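Local coordinates for protein fumarate reductase iron-sulfur subunit (Mycolicibacterium smegmatis, PDB 7D6V) that probably carries electrons from succinate oxidation through its three iron-sulfur clusters toward quinone, as the iron-sulfur subunit of a mycobacterial succinate dehydrogenase, at residues B[110-115]-B[171-176]; B[140-145]-B[177-182]; B[198-203]-B[226-231]. All coordinates share one frame; numbering follows the deposited sequence.

Contact 1 (B[110-115]-B[171-176]); sequences EKARQI and PRFHMR. With F3S (Fe3-s4 cluster), chain G.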
loop_
_atom_site.group_PDB
_atom_site.type_symbol
_atom_site.label_atom_id
_atom_site.label_comp_id
_atom_site.label_asym_id
_atom_site.label_seq_id
_atom_site.Cartn_x
_atom_site.Cartn_y
_atom_site.Cartn_z
ATOM N N GLU B 110 -16.986 -5.005 5.948
ATOM C CA GLU B 110 -17.932 -6.056 6.301
ATOM C C GLU B 110 -17.570 -7.370 5.622
ATOM O O GLU B 110 -17.709 -8.441 6.220
ATOM C CB GLU B 110 -19.349 -5.626 5.929
ATOM C CG GLU B 110 -20.058 -4.862 7.028
ATOM C CD GLU B 110 -20.923 -3.741 6.493
ATOM O OE1 GLU B 110 -21.065 -2.717 7.192
ATOM O OE2 GLU B 110 -21.461 -3.881 5.373
ATOM N N LYS B 111 -17.108 -7.309 4.371
ATOM C CA LYS B 111 -16.637 -8.510 3.692
ATOM C C LYS B 111 -15.359 -9.056 4.306
ATOM O O LYS B 111 -15.107 -10.261 4.214
ATOM C CB LYS B 111 -16.405 -8.229 2.207
ATOM C CG LYS B 111 -17.666 -7.998 1.402
ATOM C CD LYS B 111 -18.598 -9.188 1.481
ATOM C CE LYS B 111 -19.811 -8.996 0.593
ATOM N NZ LYS B 111 -20.678 -10.201 0.544
ATOM N N ALA B 112 -14.544 -8.195 4.917
ATOM C CA ALA B 112 -13.252 -8.629 5.434
ATOM C C ALA B 112 -13.389 -9.629 6.575
ATOM O O ALA B 112 -12.514 -10.483 6.747
ATOM C CB ALA B 112 -12.439 -7.420 5.892
ATOM N N ARG B 113 -14.462 -9.551 7.361
ATOM C CA ARG B 113 -14.615 -10.421 8.518
ATOM C C ARG B 113 -15.548 -11.598 8.257
ATOM O O ARG B 113 -15.977 -12.259 9.207
ATOM C CB ARG B 113 -15.087 -9.625 9.734
ATOM C CG ARG B 113 -16.298 -8.761 9.522
ATOM C CD ARG B 113 -16.323 -7.664 10.566
ATOM N NE ARG B 113 -17.676 -7.336 10.997
ATOM C CZ ARG B 113 -17.957 -6.482 11.974
ATOM N NH1 ARG B 113 -16.976 -5.876 12.625
ATOM N NH2 ARG B 113 -19.217 -6.241 12.305
ATOM N N GLN B 114 -15.872 -11.872 6.997
ATOM C CA GLN B 114 -16.558 -13.105 6.641
ATOM C C GLN B 114 -15.609 -14.183 6.143
ATOM O O GLN B 114 -15.946 -15.367 6.224
ATOM C CB GLN B 114 -17.625 -12.838 5.573
ATOM C CG GLN B 114 -18.781 -11.986 6.056
ATOM C CD GLN B 114 -19.654 -11.494 4.921
ATOM O OE1 GLN B 114 -19.427 -11.822 3.759
ATOM N NE2 GLN B 114 -20.663 -10.700 5.255
ATOM N N ILE B 115 -14.442 -13.803 5.646
ATOM C CA ILE B 115 -13.465 -14.773 5.148
ATOM C C ILE B 115 -12.738 -15.396 6.336
ATOM O O ILE B 115 -12.274 -14.659 7.219
ATOM C CB ILE B 115 -12.483 -14.100 4.197
ATOM C CG1 ILE B 115 -13.222 -13.520 2.994
ATOM C CG2 ILE B 115 -11.420 -15.085 3.736
ATOM C CD1 ILE B 115 -12.311 -12.865 2.007
ATOM N N PRO B 171 -13.114 -8.447 -6.183
ATOM C CA PRO B 171 -11.752 -8.892 -6.526
ATOM C C PRO B 171 -10.791 -8.927 -5.352
ATOM O O PRO B 171 -9.995 -9.867 -5.246
ATOM C CB PRO B 171 -11.305 -7.863 -7.576
ATOM C CG PRO B 171 -12.357 -6.794 -7.589
ATOM C CD PRO B 171 -13.606 -7.404 -7.092
ATOM N N ARG B 172 -10.845 -7.935 -4.461
ATOM C CA ARG B 172 -9.870 -7.862 -3.377
ATOM C C ARG B 172 -9.981 -9.066 -2.454
ATOM O O ARG B 172 -8.969 -9.651 -2.055
ATOM C CB ARG B 172 -10.052 -6.561 -2.593
ATOM C CG ARG B 172 -8.935 -6.245 -1.609
ATOM C CD ARG B 172 -9.290 -6.690 -0.198
ATOM N NE ARG B 172 -8.165 -6.597 0.724
ATOM C CZ ARG B 172 -7.160 -7.464 0.779
ATOM N NH1 ARG B 172 -6.182 -7.290 1.654
ATOM N NH2 ARG B 172 -7.128 -8.503 -0.041
ATOM N N PHE B 173 -11.198 -9.480 -2.135
ATOM C CA PHE B 173 -11.369 -10.531 -1.145
ATOM C C PHE B 173 -11.292 -11.927 -1.741
ATOM O O PHE B 173 -10.897 -12.864 -1.044
ATOM C CB PHE B 173 -12.675 -10.298 -0.397
ATOM C CG PHE B 173 -12.648 -9.047 0.412
ATOM C CD1 PHE B 173 -11.908 -8.986 1.576
ATOM C CD2 PHE B 173 -13.293 -7.909 -0.028
ATOM C CE1 PHE B 173 -11.849 -7.830 2.307
ATOM C CE2 PHE B 173 -13.235 -6.749 0.703
ATOM C CZ PHE B 173 -12.511 -6.710 1.870
ATOM N N HIS B 174 -11.592 -12.087 -3.028
ATOM C CA HIS B 174 -11.236 -13.338 -3.685
ATOM C C HIS B 174 -9.726 -13.462 -3.843
ATOM O O HIS B 174 -9.179 -14.567 -3.736
ATOM C CB HIS B 174 -11.949 -13.441 -5.029
ATOM C CG HIS B 174 -13.407 -13.752 -4.906
ATOM N ND1 HIS B 174 -13.872 -14.974 -4.473
ATOM C CD2 HIS B 174 -14.504 -12.991 -5.131
ATOM C CE1 HIS B 174 -15.191 -14.958 -4.449
ATOM N NE2 HIS B 174 -15.600 -13.766 -4.844
ATOM N N MET B 175 -9.033 -12.342 -4.058
ATOM C CA MET B 175 -7.576 -12.354 -4.013
ATOM C C MET B 175 -7.073 -12.718 -2.622
ATOM O O MET B 175 -6.066 -13.416 -2.481
ATOM C CB MET B 175 -7.029 -10.994 -4.445
ATOM C CG MET B 175 -5.519 -10.928 -4.537
ATOM S SD MET B 175 -4.907 -9.255 -4.768
ATOM C CE MET B 175 -5.358 -8.517 -3.205
ATOM N N ARG B 176 -7.751 -12.235 -1.582
ATOM C CA ARG B 176 -7.393 -12.605 -0.215
ATOM C C ARG B 176 -7.597 -14.098 0.028
ATOM O O ARG B 176 -6.780 -14.747 0.694
ATOM C CB ARG B 176 -8.212 -11.773 0.771
ATOM C CG ARG B 176 -8.168 -12.266 2.199
ATOM C CD ARG B 176 -7.127 -11.521 3.006
ATOM N NE ARG B 176 -7.194 -11.873 4.419
ATOM C CZ ARG B 176 -6.223 -12.490 5.081
ATOM N NH1 ARG B 176 -5.103 -12.824 4.460
ATOM N NH2 ARG B 176 -6.373 -12.771 6.365
HETATM FE FE1 F3S G . -13.866 -7.725 -11.387
HETATM FE FE3 F3S G . -11.556 -8.670 -12.381
HETATM FE FE4 F3S G . -13.617 -10.381 -12.144
HETATM S S1 F3S G . -12.655 -6.842 -13.023
HETATM S S2 F3S G . -15.416 -9.049 -12.461
HETATM S S3 F3S G . -12.537 -9.315 -10.399
HETATM S S4 F3S G . -12.036 -10.418 -13.756
#

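Contact 2 (B[140-145]-B[177-182]); sequences QEFRKC and IAELDM. With SF4 (iron/sulfur cluster), chain F.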
loop_
_atom_site.group_PDB
_atom_site.type_symbol
_atom_site.label_atom_id
_atom_site.label_comp_id
_atom_site.label_asym_id
_atom_site.label_seq_id
_atom_site.Cartn_x
_atom_site.Cartn_y
_atom_site.Cartn_z
ATOM N N GLN B 140 3.029 -13.636 -1.323
ATOM C CA GLN B 140 3.685 -12.355 -1.109
ATOM C C GLN B 140 3.287 -11.348 -2.172
ATOM O O GLN B 140 3.252 -10.144 -1.901
ATOM C CB GLN B 140 5.200 -12.543 -1.094
ATOM C CG GLN B 140 5.760 -12.884 0.262
ATOM C CD GLN B 140 7.263 -12.787 0.303
ATOM O OE1 GLN B 140 7.924 -12.812 -0.730
ATOM N NE2 GLN B 140 7.815 -12.685 1.501
ATOM N N GLU B 141 3.000 -11.816 -3.388
ATOM C CA GLU B 141 2.503 -10.898 -4.412
ATOM C C GLU B 141 1.175 -10.278 -3.999
ATOM O O GLU B 141 0.959 -9.074 -4.168
ATOM C CB GLU B 141 2.356 -11.606 -5.753
ATOM C CG GLU B 141 2.159 -10.630 -6.899
ATOM C CD GLU B 141 1.266 -11.174 -7.991
ATOM O OE1 GLU B 141 0.826 -10.382 -8.849
ATOM O OE2 GLU B 141 1.010 -12.396 -7.996
ATOM N N PHE B 142 0.264 -11.089 -3.456
ATOM C CA PHE B 142 -1.032 -10.567 -3.041
ATOM C C PHE B 142 -0.944 -9.748 -1.763
ATOM O O PHE B 142 -1.834 -8.933 -1.504
ATOM C CB PHE B 142 -2.032 -11.706 -2.849
ATOM C CG PHE B 142 -2.096 -12.658 -4.003
ATOM C CD1 PHE B 142 -2.066 -12.196 -5.305
ATOM C CD2 PHE B 142 -2.192 -14.020 -3.785
ATOM C CE1 PHE B 142 -2.125 -13.072 -6.364
ATOM C CE2 PHE B 142 -2.252 -14.899 -4.841
ATOM C CZ PHE B 142 -2.218 -14.426 -6.130
ATOM N N ARG B 143 0.095 -9.950 -0.955
ATOM C CA ARG B 143 0.240 -9.126 0.240
ATOM C C ARG B 143 0.697 -7.706 -0.068
ATOM O O ARG B 143 0.839 -6.911 0.866
ATOM C CB ARG B 143 1.214 -9.769 1.227
ATOM C CG ARG B 143 0.850 -11.171 1.658
ATOM C CD ARG B 143 -0.157 -11.165 2.777
ATOM N NE ARG B 143 0.438 -10.782 4.051
ATOM C CZ ARG B 143 -0.260 -10.564 5.159
ATOM N NH1 ARG B 143 -1.575 -10.700 5.148
ATOM N NH2 ARG B 143 0.356 -10.213 6.276
ATOM N N LYS B 144 0.929 -7.366 -1.336
ATOM C CA LYS B 144 1.270 -6.005 -1.725
ATOM C C LYS B 144 0.071 -5.071 -1.720
ATOM O O LYS B 144 0.246 -3.866 -1.917
ATOM C CB LYS B 144 1.895 -5.991 -3.122
ATOM C CG LYS B 144 3.354 -6.385 -3.175
ATOM C CD LYS B 144 3.738 -6.833 -4.571
ATOM C CE LYS B 144 3.406 -5.766 -5.595
ATOM N NZ LYS B 144 3.007 -6.351 -6.904
ATOM N N CYS B 145 -1.125 -5.618 -1.560
ATOM C CA CYS B 145 -2.356 -4.836 -1.665
ATOM C C CYS B 145 -2.705 -3.723 -0.669
ATOM O O CYS B 145 -3.151 -3.999 0.444
ATOM C CB CYS B 145 -3.556 -5.787 -1.778
ATOM S SG CYS B 145 -5.122 -5.085 -1.209
ATOM N N ILE B 177 -8.687 -14.656 -0.501
ATOM C CA ILE B 177 -8.917 -16.095 -0.407
ATOM C C ILE B 177 -7.804 -16.861 -1.110
ATOM O O ILE B 177 -7.317 -17.875 -0.604
ATOM C CB ILE B 177 -10.301 -16.458 -0.977
ATOM C CG1 ILE B 177 -11.409 -15.915 -0.077
ATOM C CG2 ILE B 177 -10.445 -17.961 -1.128
ATOM C CD1 ILE B 177 -12.791 -16.078 -0.654
ATOM N N ALA B 178 -7.387 -16.390 -2.288
ATOM C CA ALA B 178 -6.279 -17.033 -2.992
ATOM C C ALA B 178 -4.981 -16.933 -2.200
ATOM O O ALA B 178 -4.189 -17.883 -2.162
ATOM C CB ALA B 178 -6.106 -16.411 -4.376
ATOM N N GLU B 179 -4.744 -15.784 -1.569
ATOM C CA GLU B 179 -3.545 -15.594 -0.758
ATOM C C GLU B 179 -3.521 -16.555 0.422
ATOM O O GLU B 179 -2.468 -17.105 0.762
ATOM C CB GLU B 179 -3.474 -14.139 -0.292
ATOM C CG GLU B 179 -2.172 -13.719 0.373
ATOM C CD GLU B 179 -2.122 -14.066 1.846
ATOM O OE1 GLU B 179 -3.196 -14.113 2.479
ATOM O OE2 GLU B 179 -1.015 -14.298 2.371
ATOM N N LEU B 180 -4.670 -16.765 1.063
ATOM C CA LEU B 180 -4.724 -17.711 2.173
ATOM C C LEU B 180 -4.654 -19.155 1.690
ATOM O O LEU B 180 -4.123 -20.018 2.396
ATOM C CB LEU B 180 -5.990 -17.483 2.994
ATOM C CG LEU B 180 -5.955 -16.260 3.909
ATOM C CD1 LEU B 180 -7.336 -15.951 4.442
ATOM C CD2 LEU B 180 -4.980 -16.484 5.044
ATOM N N ASP B 181 -5.179 -19.433 0.497
ATOM C CA ASP B 181 -5.133 -20.781 -0.056
ATOM C C ASP B 181 -3.723 -21.176 -0.474
ATOM O O ASP B 181 -3.354 -22.349 -0.367
ATOM C CB ASP B 181 -6.090 -20.881 -1.243
ATOM C CG ASP B 181 -6.505 -22.303 -1.543
ATOM O OD1 ASP B 181 -7.178 -22.919 -0.695
ATOM O OD2 ASP B 181 -6.170 -22.804 -2.634
ATOM N N MET B 182 -2.928 -20.223 -0.949
ATOM C CA MET B 182 -1.564 -20.507 -1.372
ATOM C C MET B 182 -0.548 -20.360 -0.247
ATOM O O MET B 182 0.647 -20.543 -0.487
ATOM C CB MET B 182 -1.178 -19.604 -2.546
ATOM C CG MET B 182 -1.805 -20.014 -3.865
ATOM S SD MET B 182 -1.849 -18.676 -5.066
ATOM C CE MET B 182 -3.186 -19.220 -6.119
HETATM FE FE1 SF4 F . -7.789 -3.802 -5.371
HETATM FE FE2 SF4 F . -4.883 -3.503 -6.132
HETATM FE FE3 SF4 F . -5.651 -3.933 -3.244
HETATM FE FE4 SF4 F . -6.275 -1.307 -4.597
HETATM S S1 SF4 F . -4.509 -2.470 -4.301
HETATM S S2 SF4 F . -7.416 -2.770 -3.540
HETATM S S3 SF4 F . -6.648 -2.340 -6.429
HETATM S S4 SF4 F . -6.024 -4.966 -5.075
#

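Contact 3 (B[198-203]-B[226-231]); sequences FGLGYC and PMKERV. With F3S (Fe3-s4 cluster), chain G.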
loop_
_atom_site.group_PDB
_atom_site.type_symbol
_atom_site.label_atom_id
_atom_site.label_comp_id
_atom_site.label_asym_id
_atom_site.label_seq_id
_atom_site.Cartn_x
_atom_site.Cartn_y
_atom_site.Cartn_z
ATOM N N PHE B 198 -19.114 -16.739 -1.325
ATOM C CA PHE B 198 -18.482 -15.512 -1.784
ATOM C C PHE B 198 -18.633 -15.288 -3.282
ATOM O O PHE B 198 -18.118 -14.294 -3.800
ATOM C CB PHE B 198 -17.007 -15.511 -1.382
ATOM C CG PHE B 198 -16.792 -15.740 0.085
ATOM C CD1 PHE B 198 -17.266 -14.833 1.015
ATOM C CD2 PHE B 198 -16.135 -16.871 0.536
ATOM C CE1 PHE B 198 -17.080 -15.043 2.364
ATOM C CE2 PHE B 198 -15.947 -17.084 1.885
ATOM C CZ PHE B 198 -16.418 -16.170 2.799
ATOM N N GLY B 199 -19.336 -16.175 -3.980
ATOM C CA GLY B 199 -19.752 -15.936 -5.348
ATOM C C GLY B 199 -18.659 -15.805 -6.387
ATOM O O GLY B 199 -18.699 -14.889 -7.208
ATOM N N LEU B 200 -17.683 -16.716 -6.376
ATOM C CA LEU B 200 -16.633 -16.673 -7.388
ATOM C C LEU B 200 -17.192 -16.873 -8.792
ATOM O O LEU B 200 -16.591 -16.419 -9.770
ATOM C CB LEU B 200 -15.566 -17.722 -7.081
ATOM C CG LEU B 200 -14.316 -17.749 -7.961
ATOM C CD1 LEU B 200 -13.654 -16.386 -8.008
ATOM C CD2 LEU B 200 -13.349 -18.800 -7.466
ATOM N N GLY B 201 -18.342 -17.539 -8.915
ATOM C CA GLY B 201 -18.948 -17.736 -10.219
ATOM C C GLY B 201 -19.483 -16.470 -10.850
ATOM O O GLY B 201 -19.634 -16.418 -12.073
ATOM N N TYR B 202 -19.780 -15.450 -10.043
ATOM C CA TYR B 202 -20.259 -14.185 -10.587
ATOM C C TYR B 202 -19.190 -13.487 -11.409
ATOM O O TYR B 202 -19.512 -12.685 -12.290
ATOM C CB TYR B 202 -20.735 -13.273 -9.462
ATOM C CG TYR B 202 -22.121 -13.598 -8.974
ATOM C CD1 TYR B 202 -22.315 -14.428 -7.882
ATOM C CD2 TYR B 202 -23.237 -13.079 -9.607
ATOM C CE1 TYR B 202 -23.578 -14.730 -7.438
ATOM C CE2 TYR B 202 -24.504 -13.373 -9.169
ATOM C CZ TYR B 202 -24.669 -14.199 -8.085
ATOM O OH TYR B 202 -25.935 -14.497 -7.644
ATOM N N CYS B 203 -18.013 -13.868 -11.000
ATOM C CA CYS B 203 -16.912 -13.256 -11.729
ATOM C C CYS B 203 -16.829 -13.845 -13.129
ATOM O O CYS B 203 -16.438 -15.001 -13.301
ATOM C CB CYS B 203 -15.598 -13.461 -10.983
ATOM S SG CYS B 203 -14.156 -12.734 -11.795
ATOM N N PRO B 226 -6.655 -19.054 -11.245
ATOM C CA PRO B 226 -6.240 -20.234 -10.467
ATOM C C PRO B 226 -7.284 -20.712 -9.473
ATOM O O PRO B 226 -7.471 -21.926 -9.313
ATOM C CB PRO B 226 -4.968 -19.747 -9.764
ATOM C CG PRO B 226 -4.428 -18.721 -10.659
ATOM C CD PRO B 226 -5.610 -18.015 -11.232
ATOM N N MET B 227 -7.984 -19.795 -8.804
ATOM C CA MET B 227 -9.007 -20.216 -7.856
ATOM C C MET B 227 -10.206 -20.823 -8.568
ATOM O O MET B 227 -10.822 -21.760 -8.058
ATOM C CB MET B 227 -9.440 -19.049 -6.974
ATOM C CG MET B 227 -8.405 -18.655 -5.945
ATOM S SD MET B 227 -8.172 -19.897 -4.659
ATOM C CE MET B 227 -9.856 -20.180 -4.132
ATOM N N LYS B 228 -10.548 -20.306 -9.748
ATOM C CA LYS B 228 -11.612 -20.922 -10.534
ATOM C C LYS B 228 -11.224 -22.330 -10.964
ATOM O O LYS B 228 -12.059 -23.239 -10.965
ATOM C CB LYS B 228 -11.940 -20.057 -11.748
ATOM C CG LYS B 228 -12.801 -18.854 -11.428
ATOM C CD LYS B 228 -12.936 -17.938 -12.624
ATOM C CE LYS B 228 -13.893 -16.792 -12.339
ATOM N NZ LYS B 228 -15.312 -17.161 -12.573
ATOM N N GLU B 229 -9.957 -22.528 -11.325
ATOM C CA GLU B 229 -9.493 -23.864 -11.685
ATOM C C GLU B 229 -9.529 -24.812 -10.491
ATOM O O GLU B 229 -9.877 -25.988 -10.635
ATOM C CB GLU B 229 -8.089 -23.780 -12.275
ATOM C CG GLU B 229 -8.043 -23.150 -13.653
ATOM C CD GLU B 229 -8.750 -23.988 -14.702
ATOM O OE1 GLU B 229 -8.298 -25.120 -14.970
ATOM O OE2 GLU B 229 -9.763 -23.518 -15.257
ATOM N N ARG B 230 -9.173 -24.324 -9.301
ATOM C CA ARG B 230 -9.261 -25.160 -8.103
ATOM C C ARG B 230 -10.711 -25.490 -7.753
ATOM O O ARG B 230 -11.027 -26.620 -7.350
ATOM C CB ARG B 230 -8.557 -24.466 -6.941
ATOM C CG ARG B 230 -7.083 -24.242 -7.205
ATOM C CD ARG B 230 -6.391 -23.461 -6.113
ATOM N NE ARG B 230 -4.970 -23.318 -6.407
ATOM C CZ ARG B 230 -4.009 -23.296 -5.492
ATOM N NH1 ARG B 230 -4.307 -23.403 -4.207
ATOM N NH2 ARG B 230 -2.745 -23.166 -5.862
ATOM N N VAL B 231 -11.612 -24.520 -7.906
ATOM C CA VAL B 231 -13.029 -24.779 -7.681
ATOM C C VAL B 231 -13.543 -25.807 -8.680
ATOM O O VAL B 231 -14.362 -26.665 -8.340
ATOM C CB VAL B 231 -13.831 -23.465 -7.746
ATOM C CG1 VAL B 231 -15.320 -23.749 -7.811
ATOM C CG2 VAL B 231 -13.515 -22.597 -6.548
HETATM FE FE1 F3S G . -13.866 -7.725 -11.387
HETATM FE FE3 F3S G . -11.556 -8.670 -12.381
HETATM FE FE4 F3S G . -13.617 -10.381 -12.144
HETATM S S1 F3S G . -12.655 -6.842 -13.023
HETATM S S2 F3S G . -15.416 -9.049 -12.461
HETATM S S3 F3S G . -12.537 -9.315 -10.399
HETATM S S4 F3S G . -12.036 -10.418 -13.756
#

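Contact 1 (B[110-115]-B[171-176])
Phe173 reaches from the first turn of helix 171-181 to the end of helix 107-112, and its ring is met there by Lys111, Ala112 and Ile115. The nearest CA atoms, those of Ala112 and Phe173, are 7.1 Å apart, and the gap is bridged mainly by the Phe173 ring. One interaction is of the CH-pi kind: Lys111 CB lies over a face of the Phe173 ring, 4.0 Å from its centroid and 20° off the ring normal, displaced toward the CD2 and CE2 rim. The opposite face is covered from within the helix by Arg172 CD, which stands over the ring centre, so the ring is held between the aliphatic parts of two basic side chains. The rest is apolar packing. Ala112 approaches Phe173 CE1 obliquely, with CA at 3.5 Å and CB at 3.7 Å. Ile115 follows in the loop; its CD1 comes within 3.5 Å of Phe173 CB and also rests against the Phe173 carbonyl oxygen. With CD1 anti to CA (chi2 -179°), the isoleucine is stretched toward the helix. Arg176 adds its aliphatic stem, CG 4.2 Å from Ile115 CD1, while its guanidinium turns to a salt bridge with Glu179. Ile115 O also accepts a hydrogen bond from Gln153 of succinate dehydrogenase subunit A. Pro171 CB lies 3.4 Å from S3 of the three-iron cluster. The contact thus joins helix 107-112 and the loop after it to the first turn of a helix of the dicluster region, whose Pro171 belongs to the three-iron pocket.

Contact 2 (B[140-145]-B[177-182])
The Phe142 ring meets helix 171-181 with its edge: Glu179 CA and Met182 SD both lie near the ring plane. Phe142 CD2 is 3.7 Å from Glu179 CA and equally close to Glu179 CB, and Phe142 CE2 is 3.8 Å from Met182 SD. The sulfur sits 83° off the ring normal, an edge-on Met-aromatic contact in which the two side chains cross at about a right angle. Ala178 CB approaches Phe142 CE2 obliquely and more distantly. The carboxylate of Glu179 is turned nearly perpendicular to the ring, 88° between the planes, and the two side chains run past each other in opposite directions, with Phe142 CB packed against Glu179 CB and CG.

Phe142 ends helix 133-142 and begins a type I beta turn that closes on Cys145, whose SG binds iron FE3 of the SF4 cluster at 2.4 Å. The turn thus leads from a helix packed on helix 171-181 directly to the first cysteine of the C-x-x-C-x-x-C run, Cys145, Cys148 and Cys151, of a ferredoxin-like four-iron site.

Within the turn, Arg143 bends at chi2 (-83°) and again at chi3, laying its aliphatic part across the Glu179 carboxylate. Arg143 CD comes to 3.3 Å from Glu179 OE2, but Arg143 NE stays 4.2 Å away and the oxygen lies well out of the guanidinium plane, so at most a general attraction of opposite charges is likely, with no N-H pointing at the oxygen. Each group has a stronger partner: Arg143 NH2 forms a salt bridge with Glu139 of succinate dehydrogenase subunit A, and Glu179 OE1 pairs with Arg176. The turn therefore borders the interface with that subunit, where Gln146 of the same partner chain also accepts a hydrogen bond from Arg143 NH1.

Contact 3 (B[198-203]-B[226-231])
Lys228 leaves helix 219-235 and runs toward the loop that carries Cys203. Beyond CB, Lys228 CG packs 3.9 Å from Leu200 CG, the two side chains crossing at an oblique angle. CD and CE continue the extended chain, with CD anti to CA (chi2 172°) and CE anti to CB; Lys228 CE passes Cys203 O at 3.3 Å and Cys203 CB at 4.0 Å. A bend at chi4 (-85°) then places NZ between two carbonyls. Lys228 NZ donates to Cys203 O at 2.5 Å, with the nitrogen in the carbonyl plane, and to Leu200 O at 3.2 Å, tilted 29° from the plane of that second carbonyl. Leu200 O also accepts from the backbone N of Cys203, which comes to it from the opposite face. One ammonium group therefore grips both ends of the turn of chain leading to Cys203, and its charge could slightly raise the potential of the nearby site. Cys203 SG binds iron FE4 of the three-iron cluster at 2.4 Å.

Leu200 makes the apolar half of the contact. Its CD2 is 3.9 Å from Met227 CB and as near to Val231 CG2, so it rests on the helix between residues one turn apart, beside the lysine stem.

The loop follows helix 191-196 and is placed between two longer helices: Leu200 also packs on His174 of helix 171-181, and Met227 on Ile177 and Ala178 of that helix. Helix 219-235 also meets the membrane anchor subunit, where Glu229 forms a salt bridge with Arg156 of that chain.

Overall arrangement
Helix 171-181 ties the set together: contact 1 uses its first turns and contact 2 its last, their centres 11 Å apart and their segments alternating along the chain. Contact 3 follows both in sequence, with its centre 13 Å from contact 1 and 15 Å from contact 2. It is joined to contact 2 by the Asp181-Arg230 salt bridge and to contact 1 by a weak hydrogen bond between His174 NE2 and Phe198 O. Contacts 1 and 3 both touch the three-iron cluster; contact 2 holds a ligand of SF4. Together they pack the helices around two successive clusters, between the subunit A and membrane anchor interfaces, consistent with an electron path toward quinone.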